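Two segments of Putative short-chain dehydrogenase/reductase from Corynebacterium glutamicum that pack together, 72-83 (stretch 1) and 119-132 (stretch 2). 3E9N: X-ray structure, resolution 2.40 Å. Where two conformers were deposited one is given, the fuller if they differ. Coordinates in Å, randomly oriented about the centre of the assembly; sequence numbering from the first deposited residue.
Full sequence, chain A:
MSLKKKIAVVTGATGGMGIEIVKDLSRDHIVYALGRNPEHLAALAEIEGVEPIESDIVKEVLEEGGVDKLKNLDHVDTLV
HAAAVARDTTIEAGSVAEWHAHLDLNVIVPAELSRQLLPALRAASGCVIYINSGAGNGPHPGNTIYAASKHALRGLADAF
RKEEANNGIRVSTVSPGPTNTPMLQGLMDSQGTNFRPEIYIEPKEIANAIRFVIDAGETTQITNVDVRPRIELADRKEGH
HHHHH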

# COMPACT_ATOMS: atom_id res chain seq x y z
N ASN A 72 -35.72 -14.31 4.83
CA ASN A 72 -36.41 -15.04 3.81
C ASN A 72 -35.80 -14.84 2.43
O ASN A 72 -36.26 -15.43 1.52
N LEU A 73 -34.80 -13.98 2.26
CA LEU A 73 -34.21 -13.73 0.91
C LEU A 73 -33.34 -14.86 0.48
O LEU A 73 -32.43 -15.23 1.19
N ASP A 74 -33.61 -15.44 -0.66
CA ASP A 74 -32.80 -16.58 -1.09
C ASP A 74 -31.86 -16.22 -2.24
O ASP A 74 -31.02 -17.03 -2.61
N HIS A 75 -32.05 -15.04 -2.82
CA HIS A 75 -31.05 -14.46 -3.76
C HIS A 75 -30.83 -12.99 -3.36
O HIS A 75 -31.78 -12.23 -3.26
N VAL A 76 -29.60 -12.58 -3.07
CA VAL A 76 -29.34 -11.14 -2.94
C VAL A 76 -28.35 -10.71 -4.05
O VAL A 76 -27.24 -11.26 -4.13
N ASP A 77 -28.75 -9.73 -4.85
CA ASP A 77 -27.93 -9.28 -6.00
C ASP A 77 -26.89 -8.22 -5.60
O ASP A 77 -25.78 -8.25 -6.07
N THR A 78 -27.29 -7.32 -4.70
CA THR A 78 -26.49 -6.20 -4.30
C THR A 78 -26.66 -6.01 -2.77
O THR A 78 -27.78 -5.85 -2.25
N LEU A 79 -25.53 -6.00 -2.08
CA LEU A 79 -25.46 -5.70 -0.67
C LEU A 79 -24.45 -4.55 -0.49
O LEU A 79 -23.26 -4.68 -0.84
N VAL A 80 -24.92 -3.45 0.07
CA VAL A 80 -24.09 -2.25 0.25
C VAL A 80 -24.06 -1.90 1.73
O VAL A 80 -25.10 -1.65 2.32
N HIS A 81 -22.87 -1.86 2.31
CA HIS A 81 -22.67 -1.64 3.71
C HIS A 81 -22.34 -0.14 3.86
O HIS A 81 -21.20 0.26 3.70
N ALA A 82 -23.38 0.69 4.07
CA ALA A 82 -23.20 2.10 4.38
C ALA A 82 -23.48 2.47 5.87
O ALA A 82 -23.48 3.62 6.21
N ALA A 83 -23.75 1.52 6.76
CA ALA A 83 -23.77 1.92 8.18
C ALA A 83 -22.34 2.34 8.59
O ALA A 83 -22.06 3.51 8.90
N PRO A 119 -25.40 -17.36 1.55
CA PRO A 119 -26.02 -18.36 0.64
C PRO A 119 -26.79 -17.70 -0.47
O PRO A 119 -26.76 -18.17 -1.61
N ALA A 120 -27.49 -16.64 -0.11
CA ALA A 120 -28.24 -15.87 -1.07
C ALA A 120 -27.32 -15.07 -2.03
O ALA A 120 -27.73 -14.75 -3.15
N LEU A 121 -26.13 -14.69 -1.57
CA LEU A 121 -25.23 -13.89 -2.38
C LEU A 121 -24.64 -14.81 -3.46
O LEU A 121 -24.50 -14.40 -4.60
N ARG A 122 -24.29 -16.03 -3.07
CA ARG A 122 -23.75 -17.03 -3.96
C ARG A 122 -24.78 -17.42 -4.96
O ARG A 122 -24.48 -17.49 -6.16
N ALA A 123 -26.01 -17.65 -4.48
CA ALA A 123 -27.12 -18.02 -5.33
C ALA A 123 -27.37 -17.01 -6.43
O ALA A 123 -27.75 -17.40 -7.50
N ALA A 124 -27.22 -15.72 -6.13
CA ALA A 124 -27.46 -14.68 -7.13
C ALA A 124 -26.20 -14.24 -7.84
O ALA A 124 -26.27 -13.38 -8.72
N SER A 125 -25.05 -14.81 -7.49
CA SER A 125 -23.75 -14.22 -7.83
C SER A 125 -23.66 -12.69 -7.55
O SER A 125 -23.27 -11.91 -8.43
N GLY A 126 -24.04 -12.27 -6.36
CA GLY A 126 -24.22 -10.85 -6.09
C GLY A 126 -22.95 -10.05 -5.90
O GLY A 126 -21.81 -10.56 -5.94
N CYS A 127 -23.15 -8.76 -5.69
CA CYS A 127 -22.05 -7.82 -5.46
C CYS A 127 -22.15 -7.31 -4.04
O CYS A 127 -23.23 -6.88 -3.63
N VAL A 128 -21.02 -7.34 -3.32
CA VAL A 128 -20.93 -6.80 -1.98
C VAL A 128 -20.04 -5.56 -2.04
O VAL A 128 -18.90 -5.61 -2.47
N ILE A 129 -20.58 -4.42 -1.64
CA ILE A 129 -19.82 -3.22 -1.70
C ILE A 129 -19.65 -2.64 -0.32
O ILE A 129 -20.64 -2.47 0.39
N TYR A 130 -18.41 -2.37 0.08
CA TYR A 130 -18.12 -1.72 1.38
C TYR A 130 -17.82 -0.24 1.16
O TYR A 130 -17.13 0.10 0.19
N ILE A 131 -18.40 0.64 2.00
CA ILE A 131 -18.05 2.04 1.97
C ILE A 131 -17.09 2.24 3.08
O ILE A 131 -17.46 2.12 4.24
N ASN A 132 -15.84 2.54 2.72
CA ASN A 132 -14.73 2.67 3.69
C ASN A 132 -14.34 4.14 4.01
O ASN A 132 -15.07 4.81 4.77

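The strongest polar links between the two stretches are backbone hydrogen bonds. Strands 78-81 and 127-131 run parallel, so the bonds alternate along the pair. Cys 127 N donates to Asp 77 O at 2.7 Å, and Leu 79 N donates to Cys 127 O at 2.9 Å. Ile 129 N then donates to Leu 79 O at 2.8 Å, and His 81 N to Ile 129 O at 3.0 Å. The ladder ends with a longer bond, from Ile 131 N to His 81 O at 3.3 Å. Before the strands, Val 76 N donates to Ala 120 O at 2.9 Å and ties the loop to the helix.

No side chain makes a hydrogen bond across the contact. The side-chain bond of this region lies within stretch 1, where His 75 ND1 donates to Asp 74 OD1 at 2.6 Å. Asp 74 has chi1 p and His 75 has chi1 m. This bond holds the imidazole while its face meets the helix. Ala 123 CB sits over that face, 3.8 Å from the ring centroid, in a CH-pi contact. The ring also approaches the backbone, with His 75 CD2 3.3 Å from Ala 123 O. The side chains of Asp 77, Thr 78 and Cys 127, all chi1 m, have hydrogen-bond partners elsewhere in the structure.

Ala 120, Ala 123 and Ala 124 all point toward stretch 1. Their CB atoms lie close against the backbone of the loop. Ala 120 CB lies 3.6 Å from Leu 73 O and 3.7 Å from Val 76 CG2. Ala 123 CB is 3.4 Å from Asp 74 O. Ala 124 CB reaches Val 76 O at 3.3 Å and Asp 77 OD1 at 3.7 Å. Gly 126 follows where the two backbones come close, with its CA 3.0 Å from Asp 77 O. A CB there would clash with Val 76 O and Asp 77 O.

Leu 121 (m, t) starts away from stretch 1, but its end comes back. Its CD2 is 3.9 Å from Val 76 CB, the valine being t. Its CD1 is 4.1 Å from Leu 79 CD2. Leu 79 (t, p) shares one sheet face with Val 128, His 81 and Tyr 130. Leu 79 CD2 lies 4.2 Å from Val 128 CG1, Val 128 being t. His 81 and Tyr 130 are both chi1 m. Their rings are near parallel, at 18°, but slid apart with little overlap. His 81 CD2 approaches Tyr 130 CE1 at 3.5 Å. Val 128 CG1 meets the edge of the histidine ring, 3.7 Å from His 81 NE2.

The other face carries Thr 78, Val 80, Cys 127 and Ile 129. Val 80 (t) places CG2 4.3 Å from Ile 129 CD1; Ile 129 has chi1 m and chi2 between wells. Ile 131 (m, m) points toward stretch 1 and closes this end. Its CG1 is 4.2 Å from Ala 82 CB and 4.5 Å from Val 80 CG1.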

# COMPACT_ATOMS: atom_id res chain seq x y z
CB ASN A 72 -37.90 -14.59 3.79
CG ASN A 72 -38.11 -13.33 2.98
OD1 ASN A 72 -38.27 -13.38 1.77
ND2 ASN A 72 -38.03 -12.18 3.64
CB LEU A 73 -33.40 -12.42 0.87
CG LEU A 73 -34.19 -11.20 1.35
CD1 LEU A 73 -33.37 -9.88 1.46
CD2 LEU A 73 -35.42 -11.06 0.46
CB ASP A 74 -33.69 -17.78 -1.50
CG ASP A 74 -34.68 -17.42 -2.63
OD1 ASP A 74 -34.27 -16.91 -3.71
OD2 ASP A 74 -35.88 -17.65 -2.43
CB HIS A 75 -31.56 -14.53 -5.19
CG HIS A 75 -31.50 -15.90 -5.79
ND1 HIS A 75 -32.31 -16.94 -5.36
CD2 HIS A 75 -30.77 -16.39 -6.82
CE1 HIS A 75 -32.05 -18.02 -6.09
NE2 HIS A 75 -31.13 -17.72 -6.98
CB VAL A 76 -28.69 -10.77 -1.60
CG1 VAL A 76 -28.37 -9.21 -1.54
CG2 VAL A 76 -29.60 -11.19 -0.41
CB ASP A 77 -28.83 -8.75 -7.12
CG ASP A 77 -29.78 -9.82 -7.64
OD1 ASP A 77 -29.36 -10.61 -8.49
OD2 ASP A 77 -30.95 -9.90 -7.16
CB THR A 78 -26.96 -4.90 -5.05
OG1 THR A 78 -26.95 -5.13 -6.46
CG2 THR A 78 -26.07 -3.71 -4.74
CB LEU A 79 -24.95 -6.95 0.07
CG LEU A 79 -24.60 -6.82 1.56
CD1 LEU A 79 -25.79 -6.26 2.46
CD2 LEU A 79 -23.97 -8.16 2.14
CB VAL A 80 -24.68 -1.06 -0.52
CG1 VAL A 80 -23.88 0.28 -0.20
CG2 VAL A 80 -24.73 -1.39 -2.01
CB HIS A 81 -21.51 -2.49 4.26
CG HIS A 81 -21.71 -3.98 4.17
ND1 HIS A 81 -22.61 -4.68 4.95
CD2 HIS A 81 -21.10 -4.92 3.39
CE1 HIS A 81 -22.54 -5.97 4.67
NE2 HIS A 81 -21.61 -6.15 3.74
CB ALA A 82 -24.08 2.95 3.46
CB ALA A 83 -24.31 0.79 9.05
CB PRO A 119 -26.99 -19.12 1.57
CG PRO A 119 -26.29 -19.11 2.92
CD PRO A 119 -25.59 -17.72 2.98
CB ALA A 120 -29.18 -14.91 -0.33
CB LEU A 121 -24.09 -13.29 -1.54
CG LEU A 121 -24.43 -12.12 -0.65
CD1 LEU A 121 -23.33 -11.83 0.45
CD2 LEU A 121 -24.83 -10.86 -1.42
CB ARG A 122 -23.37 -18.26 -3.16
CG ARG A 122 -22.09 -18.06 -2.39
CD ARG A 122 -21.75 -19.30 -1.62
NE ARG A 122 -20.54 -19.11 -0.83
CZ ARG A 122 -20.02 -20.07 -0.06
NH1 ARG A 122 -20.62 -21.25 -0.01
NH2 ARG A 122 -18.91 -19.86 0.64
CB ALA A 123 -28.45 -18.23 -4.48
CB ALA A 124 -28.16 -13.43 -6.48
CB SER A 125 -23.41 -14.51 -9.30
OG SER A 125 -23.29 -15.89 -9.51
CB CYS A 127 -22.22 -6.60 -6.35
SG CYS A 127 -22.06 -6.96 -8.03
CB VAL A 128 -20.35 -7.85 -0.94
CG1 VAL A 128 -20.26 -7.24 0.49
CG2 VAL A 128 -21.21 -9.07 -0.88
CB ILE A 129 -20.48 -2.19 -2.62
CG1 ILE A 129 -20.49 -2.74 -4.06
CG2 ILE A 129 -19.70 -0.87 -2.54
CD1 ILE A 129 -21.65 -2.28 -4.89
CB TYR A 130 -16.91 -2.38 2.04
CG TYR A 130 -17.03 -3.88 2.26
CD1 TYR A 130 -17.64 -4.39 3.39
CD2 TYR A 130 -16.49 -4.80 1.34
CE1 TYR A 130 -17.72 -5.78 3.59
CE2 TYR A 130 -16.56 -6.18 1.53
CZ TYR A 130 -17.16 -6.65 2.65
OH TYR A 130 -17.29 -8.02 2.83
CB ILE A 131 -19.21 2.96 2.26
CG1 ILE A 131 -20.41 2.60 1.40
CG2 ILE A 131 -18.82 4.42 1.94
CD1 ILE A 131 -20.28 3.01 0.03
CB ASN A 132 -13.47 1.92 3.17
CG ASN A 132 -12.52 1.52 4.27
OD1 ASN A 132 -12.67 1.94 5.43
ND2 ASN A 132 -11.54 0.69 3.92